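Local atomic coordinates of periplasmic solute binding protein (Candidatus liberibacter, PDB entry 4CL2), a protein that binds manganese and zinc ions in the periplasm and probably delivers them to a membrane uptake transporter. Residues F219-N224 / L244-L249; A107-T112 / D261-S266; K5-S10 / A54-C59. All blocks are in the same frame, centred on the assembly; numbering follows the deposited sequence. Where two conformers were deposited one is given.

In the fold
Along the chain, contact 3 (5-10 with 54-59) closes first, inside the four-stranded parallel sheet. Contact 2 (107-112 with 261-266) then spans a long loop that includes contact 1 (219-224 with 244-249). Contacts 1 and 2 have centres 12 Å apart and touch: the indole of W108 and the hydroxyl of S266 each bond a backbone oxygen in the 244-249 segment. Contact 3 stands apart, its centre about 25 Å from contact 1 and about 22 Å from contact 2. Contact 1 supplies D247 to the manganese ion, and contact 2 adjoins it, W108 bonding V246 O. Contact 3 lies in the other lobe, consistent with the two-lobed binding proteins of this family, where metal binds between the lobes.

Contact 1. Residues F219-N224 / L244-L249; sequences FSESTN and LYVDSL. With MN (manganese (II) ion), chain L; SO4 (sulfate ion), chain F.
F219 lays its ring obliquely against the L244 side chain, with CG 3.8 Å from L244 CD1. Helix 259-274 also packs on both side chains. At S220 the backbone takes over: its O receives the N-H of L244 at 2.8 Å, in a nearly straight bond (168°). The hydroxyl of S220 is held by Y240.

E221 pairs with L244 as a parallel bridge, and its CG lies 3.8 Å from V246 CG2. Its chain bends at chi2 (89°), and its carboxylate takes bonds from the backbone N-H groups of S171 and E172. This is the end of the two-stranded parallel sheet of strands 217-221 and 239-244. Beyond it both segments become loops: 244-249 brings D247 to the metal, and E221 begins a type I turn to N224.

S222 N makes a weak bond to L244 O. The S222 CB sits over one face of the Y245 ring, 3.8 Å from its centroid, as a CH-pi contact. Its OG bonds two waters; one accepts from D247 N and the other donates to S248 O. T223 OG1 is 3.6 Å from D247 OD2, and a third water is hydrogen-bonded to both. D247 holds manganese with both oxygens, OD1 at 2.5 Å and OD2 at 2.7 Å, alongside H106 and E172. N224 closes back on E221: its OD1 takes the E221 N-H, while its ND2 meets E221 OE1 from above the carboxylate plane.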
ATOM      1  N   PHE A 219       4.267  -7.556 -14.300  1.00 18.84           N
ATOM      2  CA  PHE A 219       4.401  -6.102 -14.093  1.00 19.69           C
ATOM      3  C   PHE A 219       5.659  -5.755 -13.324  1.00 20.17           C
ATOM      4  O   PHE A 219       6.286  -6.624 -12.644  1.00 18.22           O
ATOM      5  CB  PHE A 219       3.243  -5.579 -13.282  1.00 21.26           C
ATOM      6  CG  PHE A 219       1.893  -5.795 -13.927  1.00 21.35           C
ATOM      7  CD1 PHE A 219       1.421  -4.884 -14.870  1.00 20.96           C
ATOM      8  CD2 PHE A 219       1.134  -6.910 -13.636  1.00 23.65           C
ATOM      9  CE1 PHE A 219       0.186  -5.071 -15.481  1.00 22.05           C
ATOM     10  CE2 PHE A 219      -0.115  -7.091 -14.219  1.00 23.70           C
ATOM     11  CZ  PHE A 219      -0.574  -6.177 -15.144  1.00 25.25           C
ATOM     12  N   SER A 220       6.079  -4.520 -13.465  1.00 18.72           N
ATOM     13  CA  SER A 220       6.956  -3.881 -12.471  1.00 18.94           C
ATOM     14  C   SER A 220       6.307  -2.733 -11.813  1.00 18.44           C
ATOM     15  O   SER A 220       5.129  -2.463 -12.054  1.00 18.04           O
ATOM     16  CB  SER A 220       8.324  -3.514 -13.093  1.00 22.32           C
ATOM     17  OG  SER A 220       8.168  -2.468 -14.078  1.00 22.97           O
ATOM     18  N   GLU A 221       7.012  -2.061 -10.905  1.00 17.43           N
ATOM     19  CA  GLU A 221       6.431  -1.059 -10.095  1.00 17.54           C
ATOM     20  C   GLU A 221       7.207   0.272 -10.106  1.00 19.42           C
ATOM     21  O   GLU A 221       8.337   0.333 -10.521  1.00 19.82           O
ATOM     22  CB  GLU A 221       6.173  -1.581  -8.674  1.00 19.45           C
ATOM     23  CG  GLU A 221       5.327  -2.877  -8.671  1.00 23.53           C
ATOM     24  CD  GLU A 221       6.132  -4.182  -8.771  1.00 23.26           C
ATOM     25  OE1 GLU A 221       7.012  -4.368  -8.011  1.00 22.88           O
ATOM     26  OE2 GLU A 221       5.846  -5.023  -9.607  1.00 20.81           O
ATOM     27  N   SER A 222       6.554   1.324  -9.633  1.00 21.66           N
ATOM     28  CA  SER A 222       7.036   2.695  -9.946  1.00 23.52           C
ATOM     29  C   SER A 222       8.322   3.039  -9.187  1.00 27.76           C
ATOM     30  O   SER A 222       9.078   3.915  -9.621  1.00 27.18           O
ATOM     31  CB  SER A 222       5.984   3.746  -9.621  1.00 24.00           C
ATOM     32  OG  SER A 222       5.672   3.800  -8.205  1.00 23.70           O
ATOM     33  N   THR A 223       8.630   2.286  -8.148  1.00 21.57           N
ATOM     34  CA  THR A 223       9.900   2.514  -7.423  1.00 22.60           C
ATOM     35  C   THR A 223      10.963   1.474  -7.638  1.00 25.38           C
ATOM     36  O   THR A 223      11.958   1.496  -6.930  1.00 28.68           O
ATOM     37  CB  THR A 223       9.650   2.709  -5.940  1.00 24.77           C
ATOM     38  OG1 THR A 223       9.195   1.497  -5.311  1.00 27.11           O
ATOM     39  CG2 THR A 223       8.585   3.771  -5.758  1.00 26.55           C
ATOM     40  N   ASN A 224      10.790   0.575  -8.593  1.00 21.07           N
ATOM     41  CA  ASN A 224      11.839  -0.386  -8.898  1.00 23.38           C
ATOM     42  C   ASN A 224      12.135  -0.464 -10.359  1.00 24.83           C
ATOM     43  O   ASN A 224      11.543   0.256 -11.136  1.00 26.36           O
ATOM     44  CB  ASN A 224      11.545  -1.746  -8.230  1.00 25.28           C
ATOM     45  CG  ASN A 224      10.261  -2.378  -8.697  1.00 27.47           C
ATOM     46  OD1 ASN A 224       9.858  -2.240  -9.855  1.00 24.25           O
ATOM     47  ND2 ASN A 224       9.634  -3.131  -7.809  1.00 30.41           N
ATOM     48  N   LEU A 244       3.088  -0.524 -12.330  1.00 15.61           N
ATOM     49  CA  LEU A 244       2.045  -0.270 -11.339  1.00 16.98           C
ATOM     50  C   LEU A 244       2.562   0.672 -10.262  1.00 17.53           C
ATOM     51  O   LEU A 244       3.737   0.770 -10.019  1.00 16.30           O
ATOM     52  CB  LEU A 244       1.605  -1.550 -10.617  1.00 15.31           C
ATOM     53  CG  LEU A 244       1.175  -2.681 -11.571  1.00 15.40           C
ATOM     54  CD1 LEU A 244       0.873  -3.980 -10.750  1.00 16.88           C
ATOM     55  CD2 LEU A 244      -0.064  -2.309 -12.387  1.00 16.71           C
ATOM     56  N   TYR A 245       1.618   1.359  -9.627  1.00 13.74           N
ATOM     57  CA  TYR A 245       1.927   2.265  -8.468  1.00 15.33           C
ATOM     58  C   TYR A 245       1.407   1.560  -7.218  1.00 14.21           C
ATOM     59  O   TYR A 245       0.178   1.273  -7.034  1.00 15.13           O
ATOM     60  CB  TYR A 245       1.212   3.625  -8.624  1.00 16.01           C
ATOM     61  CG  TYR A 245       1.900   4.499  -9.616  1.00 17.97           C
ATOM     62  CD1 TYR A 245       1.743   4.294 -10.940  1.00 20.84           C
ATOM     63  CD2 TYR A 245       2.795   5.468  -9.185  1.00 21.94           C
ATOM     64  CE1 TYR A 245       2.407   5.051 -11.869  1.00 25.81           C
ATOM     65  CE2 TYR A 245       3.485   6.217 -10.121  1.00 24.78           C
ATOM     66  CZ  TYR A 245       3.277   5.996 -11.439  1.00 27.87           C
ATOM     67  OH  TYR A 245       3.934   6.719 -12.439  1.00 36.98           O
ATOM     68  N   VAL A 246       2.335   1.218  -6.324  1.00 16.27           N
ATOM     69  CA  VAL A 246       2.024   0.426  -5.123  1.00 14.20           C
ATOM     70  C   VAL A 246       2.685   0.910  -3.822  1.00 16.83           C
ATOM     71  O   VAL A 246       2.040   0.876  -2.772  1.00 20.47           O
ATOM     72  CB  VAL A 246       2.307  -1.068  -5.306  1.00 15.86           C
ATOM     73  CG1 VAL A 246       1.486  -1.661  -6.428  1.00 15.80           C
ATOM     74  CG2 VAL A 246       3.774  -1.335  -5.536  1.00 18.03           C
ATOM     75  N   ASP A 247       3.926   1.404  -3.867  1.00 16.07           N
ATOM     76  CA  ASP A 247       4.704   1.646  -2.638  1.00 15.75           C
ATOM     77  C   ASP A 247       4.696   3.086  -2.176  1.00 17.45           C
ATOM     78  O   ASP A 247       5.133   3.359  -1.070  1.00 17.41           O
ATOM     79  CB  ASP A 247       6.142   1.204  -2.834  1.00 16.87           C
ATOM     80  CG  ASP A 247       6.300  -0.313  -2.777  1.00 21.21           C
ATOM     81  OD1 ASP A 247       5.407  -0.960  -2.227  1.00 27.01           O
ATOM     82  OD2 ASP A 247       7.312  -0.791  -3.331  1.00 24.56           O
ATOM     83  N   SER A 248       4.276   4.008  -3.046  1.00 15.99           N
ATOM     84  CA  SER A 248       4.268   5.440  -2.766  1.00 17.68           C
ATOM     85  C   SER A 248       3.242   6.072  -3.646  1.00 17.88           C
ATOM     86  O   SER A 248       3.040   5.617  -4.770  1.00 16.88           O
ATOM     87  CB  SER A 248       5.644   6.000  -3.118  1.00 19.26           C
ATOM     88  OG  SER A 248       5.705   7.422  -2.992  1.00 20.38           O
ATOM     89  N   LEU A 249       2.621   7.141  -3.192  1.00 16.50           N
ATOM     90  CA  LEU A 249       1.880   8.002  -4.106  1.00 16.12           C
ATOM     91  C   LEU A 249       2.837   8.556  -5.155  1.00 17.45           C
ATOM     92  O   LEU A 249       4.062   8.714  -4.884  1.00 18.46           O
ATOM     93  CB  LEU A 249       1.235   9.167  -3.362  1.00 17.23           C
ATOM     94  CG  LEU A 249       0.255   8.684  -2.286  1.00 15.05           C
ATOM     95  CD1 LEU A 249      -0.375   9.873  -1.679  1.00 18.32           C
ATOM     96  CD2 LEU A 249      -0.818   7.752  -2.825  1.00 15.62           C
TER
HETATM   97 MN    MN L1286       7.231  -2.193  -1.047  0.50 44.99          MN
HETATM   98  S   SO4 F1280       6.044   9.634 -10.145  0.60 35.03           S
HETATM   99  O1  SO4 F1280       6.173   8.184 -10.290  0.60 45.86           O
HETATM  100  O2  SO4 F1280       7.354  10.135 -10.625  0.60 50.22           O
HETATM  101  O3  SO4 F1280       5.855  10.057  -8.762  0.60 41.29           O
HETATM  102  O4  SO4 F1280       5.032  10.232 -11.067  0.60 31.03           O
HETATM  103  O   HOH W   1       5.296   1.794  -6.530  1.00 14.89           O
HETATM  104  O   HOH W   2       5.099   5.780  -6.726  1.00 36.22           O
HETATM  105  O   HOH W   3       7.319   0.159  -6.374  1.00 24.09           O

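Contact 2. Residues A107-T112 / D261-S266; sequences AWMSLT and DLLRFS. With SO4 (sulfate ion), chain E.
M109 meets L262 and L263 through the end of its side chain. Its CB leaves the backbone to the side of helix 259-274. CG lies anti to the carbonyl carbon (chi1 -63°), and further bends at chi2 and chi3 bring the tip round to the helix. SD makes the closest side-chain approach, 3.6 Å from L262 CD2, coming across the L262 chain roughly at right angles. CE lies among L262, L263 and S266. It is 4.2 Å from L263 CD2, with the M109 and L263 chains running antiparallel alongside each other. The same methyl is 4.2 Å from S266 CB, one turn further along the helix than L262.

The contact joins the connection between H106 and helix 111-128 to the C-terminal helix 259-274. M109 is the centre of an inverse gamma turn, marked by a weak bond from S110 N to W108 O. S110 then takes the N-cap position of helix 111-128, its OG bonded to the backbone N of N113.

L263 CD2 also lies against the backbone, 3.7 Å from W108 O, an oxygen that accepts a bond from the hydroxyl of Y259. L263 also touches I151 of helix 133-158. The indole of W108 turns toward the metal site: NE1 bonds V246 O, and the ring meets that of the manganese ligand H106. S266 OG donates to Y245 O.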
ATOM      1  N   ALA A 107      -0.465  -4.247   2.807  1.00 15.34           N
ATOM      2  CA  ALA A 107      -1.890  -4.561   3.132  1.00 12.68           C
ATOM      3  C   ALA A 107      -2.839  -3.550   2.518  1.00 11.66           C
ATOM      4  O   ALA A 107      -4.043  -3.881   2.321  1.00 14.94           O
ATOM      5  CB  ALA A 107      -2.062  -4.576   4.657  1.00 14.40           C
ATOM      6  N   TRP A 108      -2.366  -2.357   2.178  1.00 11.71           N
ATOM      7  CA  TRP A 108      -3.207  -1.337   1.564  1.00 11.73           C
ATOM      8  C   TRP A 108      -3.703  -1.609   0.140  1.00 11.71           C
ATOM      9  O   TRP A 108      -4.606  -0.927  -0.302  1.00 13.70           O
ATOM     10  CB  TRP A 108      -2.538   0.062   1.599  1.00 12.94           C
ATOM     11  CG  TRP A 108      -1.249   0.111   0.831  1.00 13.23           C
ATOM     12  CD1 TRP A 108      -1.123   0.302  -0.524  1.00 12.24           C
ATOM     13  CD2 TRP A 108       0.061  -0.152   1.322  1.00 14.26           C
ATOM     14  NE1 TRP A 108       0.214   0.229  -0.891  1.00 14.90           N
ATOM     15  CE2 TRP A 108       0.951  -0.074   0.220  1.00 13.98           C
ATOM     16  CE3 TRP A 108       0.586  -0.434   2.595  1.00 12.85           C
ATOM     17  CZ2 TRP A 108       2.322  -0.218   0.361  1.00 15.98           C
ATOM     18  CZ3 TRP A 108       1.939  -0.580   2.751  1.00 14.61           C
ATOM     19  CH2 TRP A 108       2.828  -0.483   1.634  1.00 15.40           C
ATOM     20  N   MET A 109      -3.110  -2.616  -0.501  1.00 13.29           N
ATOM     21  CA  MET A 109      -3.472  -2.979  -1.885  1.00 11.92           C
ATOM     22  C   MET A 109      -4.629  -3.989  -1.839  1.00 14.53           C
ATOM     23  O   MET A 109      -4.451  -5.175  -2.031  1.00 16.80           O
ATOM     24  CB  MET A 109      -2.301  -3.538  -2.672  1.00 13.76           C
ATOM     25  CG  MET A 109      -1.168  -2.570  -2.866  1.00 15.33           C
ATOM     26  SD  MET A 109      -1.582  -1.064  -3.728  1.00 16.16           S
ATOM     27  CE  MET A 109      -2.208  -1.663  -5.308  1.00 17.02           C
ATOM     28  N   SER A 110      -5.791  -3.506  -1.427  1.00 14.45           N
ATOM     29  CA  SER A 110      -6.936  -4.346  -1.157  1.00 13.55           C
ATOM     30  C   SER A 110      -8.117  -3.427  -0.870  1.00 14.31           C
ATOM     31  O   SER A 110      -8.016  -2.436  -0.141  1.00 14.56           O
ATOM     32  CB  SER A 110      -6.692  -5.284   0.039  1.00 14.71           C
ATOM     33  OG  SER A 110      -7.853  -5.716   0.734  1.00 13.23           O
ATOM     34  N   LEU A 111      -9.255  -3.810  -1.402  1.00 15.15           N
ATOM     35  CA  LEU A 111     -10.496  -3.041  -1.212  1.00 13.26           C
ATOM     36  C   LEU A 111     -10.979  -3.264   0.220  1.00 14.11           C
ATOM     37  O   LEU A 111     -11.326  -2.319   0.918  1.00 14.98           O
ATOM     38  CB  LEU A 111     -11.566  -3.452  -2.274  1.00 14.14           C
ATOM     39  CG  LEU A 111     -12.975  -2.819  -2.035  1.00 17.54           C
ATOM     40  CD1 LEU A 111     -12.828  -1.337  -2.057  1.00 18.97           C
ATOM     41  CD2 LEU A 111     -13.827  -3.331  -3.204  1.00 21.45           C
ATOM     42  N   THR A 112     -10.995  -4.499   0.686  1.00 13.51           N
ATOM     43  CA  THR A 112     -11.416  -4.788   2.052  1.00 13.86           C
ATOM     44  C   THR A 112     -10.525  -4.052   3.013  1.00 14.20           C
ATOM     45  O   THR A 112     -10.983  -3.439   3.998  1.00 13.93           O
ATOM     46  CB  THR A 112     -11.332  -6.290   2.351  1.00 15.74           C
ATOM     47  OG1 THR A 112     -12.214  -6.973   1.450  1.00 17.05           O
ATOM     48  CG2 THR A 112     -11.703  -6.572   3.743  1.00 19.12           C
ATOM     49  N   ASP A 261      -6.591   7.277  -6.143  1.00 15.31           N
ATOM     50  CA  ASP A 261      -6.044   7.288  -7.492  1.00 15.74           C
ATOM     51  C   ASP A 261      -5.028   6.164  -7.691  1.00 15.13           C
ATOM     52  O   ASP A 261      -4.971   5.593  -8.765  1.00 15.18           O
ATOM     53  CB  ASP A 261      -5.383   8.579  -7.818  1.00 16.89           C
ATOM     54  CG  ASP A 261      -6.368   9.763  -7.915  1.00 19.27           C
ATOM     55  OD1 ASP A 261      -7.549   9.577  -8.094  1.00 22.62           O
ATOM     56  OD2 ASP A 261      -5.909  10.885  -7.838  1.00 21.19           O
ATOM     57  N   LEU A 262      -4.271   5.850  -6.674  1.00 13.39           N
ATOM     58  CA  LEU A 262      -3.316   4.768  -6.734  1.00 14.23           C
ATOM     59  C   LEU A 262      -3.999   3.440  -6.909  1.00 13.01           C
ATOM     60  O   LEU A 262      -3.615   2.626  -7.787  1.00 12.81           O
ATOM     61  CB  LEU A 262      -2.436   4.717  -5.474  1.00 13.86           C
ATOM     62  CG  LEU A 262      -1.390   3.592  -5.395  1.00 14.00           C
ATOM     63  CD1 LEU A 262      -0.129   4.143  -4.703  1.00 14.99           C
ATOM     64  CD2 LEU A 262      -1.951   2.442  -4.630  1.00 15.36           C
ATOM     65  N   LEU A 263      -4.986   3.130  -6.075  1.00 12.92           N
ATOM     66  CA  LEU A 263      -5.729   1.888  -6.239  1.00 14.00           C
ATOM     67  C   LEU A 263      -6.389   1.851  -7.614  1.00 13.78           C
ATOM     68  O   LEU A 263      -6.390   0.834  -8.290  1.00 13.12           O
ATOM     69  CB  LEU A 263      -6.845   1.780  -5.195  1.00 14.94           C
ATOM     70  CG  LEU A 263      -6.380   1.460  -3.794  1.00 16.67           C
ATOM     71  CD1 LEU A 263      -7.599   1.386  -2.889  1.00 18.97           C
ATOM     72  CD2 LEU A 263      -5.602   0.159  -3.697  1.00 16.98           C
ATOM     73  N   ARG A 264      -7.050   2.944  -7.989  1.00 14.61           N
ATOM     74  CA  ARG A 264      -7.773   2.994  -9.240  1.00 14.78           C
ATOM     75  C   ARG A 264      -6.821   2.786 -10.448  1.00 14.49           C
ATOM     76  O   ARG A 264      -7.106   2.009 -11.360  1.00 14.00           O
ATOM     77  CB  ARG A 264      -8.528   4.295  -9.381  1.00 15.90           C
ATOM     78  CG  ARG A 264      -9.386   4.354 -10.623  1.00 17.71           C
ATOM     79  CD  ARG A 264     -10.207   5.653 -10.648  1.00 19.31           C
ATOM     80  NE  ARG A 264      -9.342   6.789 -10.749  1.00 22.08           N
ATOM     81  CZ  ARG A 264      -9.734   8.057 -10.762  1.00 28.67           C
ATOM     82  NH1 ARG A 264     -11.015   8.380 -10.586  1.00 25.19           N
ATOM     83  NH2 ARG A 264      -8.806   9.006 -10.923  1.00 24.36           N
ATOM     84  N   PHE A 265      -5.672   3.452 -10.446  1.00 13.86           N
ATOM     85  CA  PHE A 265      -4.730   3.273 -11.535  1.00 13.09           C
ATOM     86  C   PHE A 265      -4.214   1.863 -11.641  1.00 13.04           C
ATOM     87  O   PHE A 265      -4.262   1.265 -12.702  1.00 13.79           O
ATOM     88  CB  PHE A 265      -3.545   4.247 -11.417  1.00 13.33           C
ATOM     89  CG  PHE A 265      -2.590   4.148 -12.536  1.00 13.69           C
ATOM     90  CD1 PHE A 265      -2.732   4.903 -13.672  1.00 13.83           C
ATOM     91  CD2 PHE A 265      -1.518   3.261 -12.445  1.00 14.30           C
ATOM     92  CE1 PHE A 265      -1.877   4.722 -14.733  1.00 15.45           C
ATOM     93  CE2 PHE A 265      -0.655   3.080 -13.500  1.00 14.61           C
ATOM     94  CZ  PHE A 265      -0.838   3.805 -14.641  1.00 16.01           C
ATOM     95  N   SER A 266      -3.708   1.327 -10.534  1.00 11.98           N
ATOM     96  CA  SER A 266      -3.110   0.002 -10.585  1.00 13.44           C
ATOM     97  C   SER A 266      -4.132  -1.078 -10.881  1.00 12.38           C
ATOM     98  O   SER A 266      -3.827  -1.919 -11.681  1.00 14.99           O
ATOM     99  CB  SER A 266      -2.344  -0.262  -9.303  1.00 14.33           C
ATOM    100  OG  SER A 266      -1.216   0.670  -9.255  1.00 15.53           O
TER
HETATM  101  S   SO4 E1279     -14.536   6.798 -10.979  0.50 38.90           S
HETATM  102  O1  SO4 E1279     -14.486   5.692 -11.939  0.50 43.93           O
HETATM  103  O2  SO4 E1279     -13.372   6.677 -10.098  0.50 22.56           O
HETATM  104  O3  SO4 E1279     -15.798   6.682 -10.214  0.50 45.55           O
HETATM  105  O4  SO4 E1279     -14.520   8.107 -11.631  0.50 48.36           O

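Contact 3. Residues K5-S10 / A54-C59; sequences KVVLSS and ADLILC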
ATOM      1  N   LYS A   5      -4.457  20.091  16.617  1.00 23.59           N
ATOM      2  CA  LYS A   5      -3.691  18.868  16.800  1.00 22.25           C
ATOM      3  C   LYS A   5      -2.966  18.508  15.504  1.00 18.73           C
ATOM      4  O   LYS A   5      -3.354  18.905  14.415  1.00 18.65           O
ATOM      5  CB  LYS A   5      -4.656  17.755  17.180  1.00 23.09           C
ATOM      6  CG  LYS A   5      -5.167  18.036  18.594  1.00 30.51           C
ATOM      7  CD  LYS A   5      -6.175  17.052  19.050  1.00 34.06           C
ATOM      8  CE  LYS A   5      -6.895  17.549  20.306  1.00 38.16           C
ATOM      9  NZ  LYS A   5      -5.899  17.793  21.392  1.00 45.62           N
ATOM     10  N   VAL A   6      -1.853  17.772  15.682  1.00 18.60           N
ATOM     11  CA  VAL A   6      -0.958  17.411  14.585  1.00 16.93           C
ATOM     12  C   VAL A   6      -0.881  15.877  14.575  1.00 16.88           C
ATOM     13  O   VAL A   6      -0.677  15.245  15.605  1.00 15.50           O
ATOM     14  CB  VAL A   6       0.464  18.020  14.799  1.00 17.13           C
ATOM     15  CG1 VAL A   6       1.429  17.584  13.681  1.00 17.44           C
ATOM     16  CG2 VAL A   6       0.421  19.513  14.799  1.00 19.34           C
ATOM     17  N   VAL A   7      -1.150  15.293  13.440  1.00 16.28           N
ATOM     18  CA  VAL A   7      -1.174  13.816  13.270  1.00 15.10           C
ATOM     19  C   VAL A   7      -0.140  13.501  12.166  1.00 15.07           C
ATOM     20  O   VAL A   7      -0.279  13.928  11.000  1.00 15.74           O
ATOM     21  CB  VAL A   7      -2.559  13.325  12.846  1.00 14.49           C
ATOM     22  CG1 VAL A   7      -2.519  11.835  12.615  1.00 14.96           C
ATOM     23  CG2 VAL A   7      -3.582  13.694  13.902  1.00 16.18           C
ATOM     24  N   LEU A   8       0.903  12.790  12.577  1.00 13.84           N
ATOM     25  CA  LEU A   8       2.029  12.381  11.719  1.00 14.06           C
ATOM     26  C   LEU A   8       1.776  10.963  11.187  1.00 13.93           C
ATOM     27  O   LEU A   8       1.652  10.003  11.930  1.00 13.98           O
ATOM     28  CB  LEU A   8       3.356  12.483  12.466  1.00 14.40           C
ATOM     29  CG  LEU A   8       4.537  11.951  11.656  1.00 15.18           C
ATOM     30  CD1 LEU A   8       4.836  12.816  10.430  1.00 15.35           C
ATOM     31  CD2 LEU A   8       5.758  11.894  12.622  1.00 15.92           C
ATOM     32  N   SER A   9       1.700  10.839   9.867  0.50 12.48           N
ATOM     33  CA  SER A   9       1.607   9.529   9.176  0.50 12.18           C
ATOM     34  C   SER A   9       3.022   9.095   8.720  0.50 13.38           C
ATOM     35  O   SER A   9       3.874   9.917   8.382  0.50 13.61           O
ATOM     36  CB  SER A   9       0.662   9.623   7.974  0.50 12.33           C
ATOM     37  OG  SER A   9      -0.674   9.955   8.333  0.50 10.30           O
ATOM     38  N   SER A  10       3.282   7.797   8.767  1.00 13.39           N
ATOM     39  CA  SER A  10       4.606   7.284   8.445  1.00 11.78           C
ATOM     40  C   SER A  10       4.951   7.504   6.953  1.00 13.40           C
ATOM     41  O   SER A  10       6.121   7.711   6.653  1.00 14.73           O
ATOM     42  CB  SER A  10       4.762   5.841   8.865  1.00 13.35           C
ATOM     43  OG  SER A  10       3.875   4.996   8.122  1.00 13.95           O
ATOM     44  N   ALA A  54       4.060  15.881  16.698  1.00 15.70           N
ATOM     45  CA  ALA A  54       2.942  14.959  16.577  1.00 16.90           C
ATOM     46  C   ALA A  54       2.219  14.756  17.920  1.00 16.59           C
ATOM     47  O   ALA A  54       2.815  14.432  18.947  1.00 16.21           O
ATOM     48  CB  ALA A  54       3.426  13.636  16.044  1.00 16.89           C
ATOM     49  N   ASP A  55       0.895  14.884  17.850  1.00 17.34           N
ATOM     50  CA  ASP A  55       0.010  14.456  18.923  1.00 17.82           C
ATOM     51  C   ASP A  55      -0.419  12.988  18.789  1.00 15.95           C
ATOM     52  O   ASP A  55      -1.016  12.442  19.706  1.00 16.72           O
ATOM     53  CB  ASP A  55      -1.226  15.413  18.930  1.00 19.57           C
ATOM     54  CG  ASP A  55      -0.834  16.808  19.232  1.00 20.91           C
ATOM     55  OD1 ASP A  55      -0.231  17.040  20.306  1.00 20.01           O
ATOM     56  OD2 ASP A  55      -1.067  17.693  18.415  1.00 18.68           O
ATOM     57  N   LEU A  56      -0.178  12.390  17.632  1.00 15.68           N
ATOM     58  CA  LEU A  56      -0.613  11.025  17.257  1.00 14.94           C
ATOM     59  C   LEU A  56       0.302  10.634  16.114  1.00 14.58           C
ATOM     60  O   LEU A  56       0.540  11.506  15.205  1.00 15.48           O
ATOM     61  CB  LEU A  56      -2.074  11.044  16.823  1.00 14.63           C
ATOM     62  CG  LEU A  56      -2.675   9.742  16.352  1.00 16.94           C
ATOM     63  CD1 LEU A  56      -2.661   8.719  17.441  1.00 21.68           C
ATOM     64  CD2 LEU A  56      -4.085  10.017  15.852  1.00 15.59           C
ATOM     65  N   ILE A  57       0.822   9.405  16.143  1.00 14.45           N
ATOM     66  CA  ILE A  57       1.661   8.888  15.054  1.00 14.43           C
ATOM     67  C   ILE A  57       0.964   7.662  14.473  1.00 13.78           C
ATOM     68  O   ILE A  57       0.621   6.748  15.204  1.00 16.17           O
ATOM     69  CB  ILE A  57       3.067   8.568  15.522  1.00 16.10           C
ATOM     70  CG1 ILE A  57       3.733   9.836  16.046  1.00 16.00           C
ATOM     71  CG2 ILE A  57       3.861   7.965  14.379  1.00 17.53           C
ATOM     72  CD1 ILE A  57       5.113   9.621  16.635  1.00 18.29           C
ATOM     73  N   LEU A  58       0.709   7.701  13.165  1.00 13.46           N
ATOM     74  CA  LEU A  58       0.008   6.618  12.485  1.00 14.16           C
ATOM     75  C   LEU A  58       0.998   5.826  11.606  1.00 13.34           C
ATOM     76  O   LEU A  58       1.590   6.360  10.665  1.00 16.64           O
ATOM     77  CB  LEU A  58      -1.091   7.180  11.630  1.00 14.16           C
ATOM     78  CG  LEU A  58      -2.174   8.002  12.306  1.00 18.17           C
ATOM     79  CD1 LEU A  58      -3.129   8.541  11.217  1.00 17.49           C
ATOM     80  CD2 LEU A  58      -2.896   7.146  13.360  1.00 18.47           C
ATOM     81  N   CYS A  59       1.204   4.576  11.982  1.00 14.64           N
ATOM     82  CA  CYS A  59       2.154   3.670  11.285  1.00 13.75           C
ATOM     83  C   CYS A  59       1.349   2.573  10.570  1.00 15.15           C
ATOM     84  O   CYS A  59       0.276   2.177  11.015  1.00 13.34           O
ATOM     85  CB  CYS A  59       3.115   2.996  12.265  1.00 15.86           C
ATOM     86  SG  CYS A  59       4.379   4.184  12.853  1.00 19.09           S
TER
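V7 and L58 form the tightest side-chain packing of this contact, with V7 CG1 3.6 Å from L58 CD1. With CG1 anti to the backbone N (chi1 177°), this branch of V7 is the one that reaches L58. L56 lies alongside V7 on the same face. Helix 111-128 covers V7 here, while L58 reaches I14 and T18 of helix 12-22. On the face of L8 and I57 the fit is looser: the nearest atoms of their side chains, L8 CB and I57 CG1, are 4.5 Å apart. L8 CB comes closer to A54 CB, at 3.8 Å.

Strands 6-9 and 56-59 are the central pair of a four-stranded parallel sheet, flanked by strands 27-30 and 80-83. Their axes approach to 4.7 Å. L8 uses both of its backbone groups on strand 56-59: its N-H goes to L56 O, and its O receives L58 N at 2.8 Å. L58 O then accepts S10 N, where segment 5-10 turns a corner. The S10 hydroxyl is bonded to E65.

The other end is more exposed and depends on a side chain. V6 N donates to the anti lone pair of D55 OD2 at 2.8 Å, and D55 N returns a bond to V6 O. D55 OD1 forms a salt bridge with K76. The amine of K5 stays apart, its NZ 5.7 Å from D55 OD2. D55 thus joins the pairing through its carboxylate as well as its backbone. The nearby lysine charges would be expected to keep that carboxylate ionised, which would strengthen its hold on V6 N.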